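Local atomic coordinates of sugar-binding transport ATP-binding protein (Pyrococcus horikoshii, PDB entry 1V43), a protein that binds ATP and probably hydrolyses it as the nucleotide-binding subunit of an ABC transporter that takes up sugars. Residues Glu38-Leu43 and Arg211-Asn216. Residues are numbered along the deposited sequence; the frame is centred on the assembly and turned at random.
Sequences EFLVLL and RIAVMN
V41 and L43 exchange backbone hydrogen bonds with R211, A213 and M215, joining neighbouring parallel strands in the mixed sheet of the ABC ATPase core, a P-loop NTPase fold; the strand axes approach to 4.7 Å. Four bonds set the register, with V41 opposite I212 and L43 opposite V214: V41 N to R211 O, the longest at 3.1 Å, A213 N to V41 O, L43 N to A213 O and M215 N to L43 O. Strand 39-43 leads into the ATP-binding loop, and the M215 side chain touches C48 there.

Apolar contacts divide between the two faces. L40 and L42 share one face with A213, whose CB lies 3.9 Å from L42 CD2. On the other, L43 and I212 lie side by side, pointing the same way, and both touch A205 of helix 202-208, with L43 CB 3.8 Å from I212 CG2.

At the strand entrance, E38 and R211 form a salt bridge. A bend at chi3 (-58°) turns the guanidinium side-on to the carboxylate, their planes only 19° apart. T33 O also accepts from R211 NH1, and K35 N donates to E38 OE1. With R211 replaced, an alanine here would probably leave the buried E38 carboxylate without this countercharge and freer to turn. The two bonds use syn lone pairs: R211 NE reaches E38 OE2 at 2.9 Å, while R211 NH1 meets E38 OE1 at 2.8 Å, nearly straight at 172°.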
loop_
_atom_site.group_PDB
_atom_site.type_symbol
_atom_site.label_atom_id
_atom_site.label_comp_id
_atom_site.label_asym_id
_atom_site.label_seq_id
_atom_site.Cartn_x
_atom_site.Cartn_y
_atom_site.Cartn_z
ATOM N N GLU A 38 -1.136 -22.976 15.453
ATOM C CA GLU A 38 -1.031 -21.527 15.272
ATOM C C GLU A 38 -0.751 -21.178 13.815
ATOM O O GLU A 38 -0.414 -22.034 13.009
ATOM C CB GLU A 38 0.051 -20.886 16.157
ATOM C CG GLU A 38 1.493 -21.089 15.689
ATOM C CD GLU A 38 2.512 -20.285 16.499
ATOM O OE1 GLU A 38 3.696 -20.689 16.520
ATOM O OE2 GLU A 38 2.149 -19.247 17.103
ATOM N N PHE A 39 -0.936 -19.906 13.499
ATOM C CA PHE A 39 -0.686 -19.393 12.167
ATOM C C PHE A 39 0.586 -18.582 12.325
ATOM O O PHE A 39 0.551 -17.482 12.858
ATOM C CB PHE A 39 -1.830 -18.476 11.723
ATOM C CG PHE A 39 -1.868 -18.237 10.251
ATOM C CD1 PHE A 39 -2.989 -18.594 9.509
ATOM C CD2 PHE A 39 -0.778 -17.692 9.592
ATOM C CE1 PHE A 39 -3.017 -18.414 8.142
ATOM C CE2 PHE A 39 -0.803 -17.508 8.218
ATOM C CZ PHE A 39 -1.925 -17.870 7.492
ATOM N N LEU A 40 1.718 -19.138 11.921
ATOM C CA LEU A 40 2.959 -18.396 12.049
ATOM C C LEU A 40 3.379 -17.813 10.713
ATOM O O LEU A 40 3.476 -18.533 9.730
ATOM C CB LEU A 40 4.085 -19.288 12.559
ATOM C CG LEU A 40 5.462 -18.601 12.502
ATOM C CD1 LEU A 40 5.554 -17.516 13.586
ATOM C CD2 LEU A 40 6.564 -19.630 12.691
ATOM N N VAL A 41 3.615 -16.506 10.684
ATOM C CA VAL A 41 4.076 -15.858 9.463
ATOM C C VAL A 41 5.582 -15.629 9.545
ATOM O O VAL A 41 6.093 -15.170 10.571
ATOM C CB VAL A 41 3.432 -14.465 9.242
ATOM C CG1 VAL A 41 4.108 -13.783 8.057
ATOM C CG2 VAL A 41 1.936 -14.598 8.980
ATOM N N LEU A 42 6.295 -15.993 8.484
ATOM C CA LEU A 42 7.725 -15.744 8.420
ATOM C C LEU A 42 7.782 -14.486 7.540
ATOM O O LEU A 42 7.464 -14.526 6.346
ATOM C CB LEU A 42 8.466 -16.902 7.762
ATOM C CG LEU A 42 8.332 -18.283 8.401
ATOM C CD1 LEU A 42 9.203 -19.274 7.627
ATOM C CD2 LEU A 42 8.715 -18.219 9.881
ATOM N N LEU A 43 8.156 -13.372 8.157
ATOM C CA LEU A 43 8.201 -12.074 7.503
ATOM C C LEU A 43 9.613 -11.550 7.327
ATOM O O LEU A 43 10.405 -11.547 8.270
ATOM C CB LEU A 43 7.391 -11.064 8.331
ATOM C CG LEU A 43 7.365 -9.609 7.859
ATOM C CD1 LEU A 43 6.601 -9.516 6.555
ATOM C CD2 LEU A 43 6.710 -8.722 8.920
ATOM N N ARG A 211 1.342 -15.095 15.304
ATOM C CA ARG A 211 2.674 -14.669 15.656
ATOM C C ARG A 211 3.412 -14.409 14.362
ATOM O O ARG A 211 3.070 -14.947 13.311
ATOM C CB ARG A 211 3.391 -15.722 16.488
ATOM C CG ARG A 211 2.954 -15.757 17.966
ATOM C CD ARG A 211 4.028 -16.419 18.819
ATOM N NE ARG A 211 4.332 -17.779 18.381
ATOM C CZ ARG A 211 5.421 -18.448 18.746
ATOM N NH1 ARG A 211 5.631 -19.685 18.314
ATOM N NH2 ARG A 211 6.314 -17.871 19.534
ATOM N N ILE A 212 4.422 -13.566 14.447
ATOM C CA ILE A 212 5.215 -13.199 13.299
ATOM C C ILE A 212 6.680 -13.401 13.671
ATOM O O ILE A 212 7.114 -13.022 14.763
ATOM C CB ILE A 212 4.997 -11.684 12.941
ATOM C CG1 ILE A 212 3.550 -11.413 12.536
ATOM C CG2 ILE A 212 5.906 -11.280 11.826
ATOM C CD1 ILE A 212 3.276 -9.927 12.246
ATOM N N ALA A 213 7.432 -14.000 12.762
ATOM C CA ALA A 213 8.853 -14.215 12.964
ATOM C C ALA A 213 9.569 -13.373 11.906
ATOM O O ALA A 213 9.557 -13.714 10.728
ATOM C CB ALA A 213 9.190 -15.686 12.780
ATOM N N VAL A 214 10.179 -12.274 12.329
ATOM C CA VAL A 214 10.886 -11.387 11.415
ATOM C C VAL A 214 12.294 -11.932 11.153
ATOM O O VAL A 214 13.025 -12.276 12.080
ATOM C CB VAL A 214 10.995 -9.975 12.013
ATOM C CG1 VAL A 214 11.522 -8.992 10.975
ATOM C CG2 VAL A 214 9.649 -9.545 12.547
ATOM N N MET A 215 12.662 -12.013 9.883
ATOM C CA MET A 215 13.966 -12.527 9.496
ATOM C C MET A 215 14.720 -11.545 8.614
ATOM O O MET A 215 14.121 -10.789 7.862
ATOM C CB MET A 215 13.811 -13.859 8.751
ATOM C CG MET A 215 13.329 -15.015 9.611
ATOM S SD MET A 215 13.183 -16.537 8.645
ATOM C CE MET A 215 14.962 -16.994 8.488
ATOM N N ASN A 216 16.044 -11.576 8.720
ATOM C CA ASN A 216 16.933 -10.719 7.941
ATOM C C ASN A 216 18.292 -11.420 7.878
ATOM O O ASN A 216 18.821 -11.846 8.907
ATOM C CB ASN A 216 17.088 -9.343 8.607
ATOM C CG ASN A 216 17.982 -8.401 7.805
ATOM O OD1 ASN A 216 17.688 -8.077 6.657
ATOM N ND2 ASN A 216 19.077 -7.964 8.414
#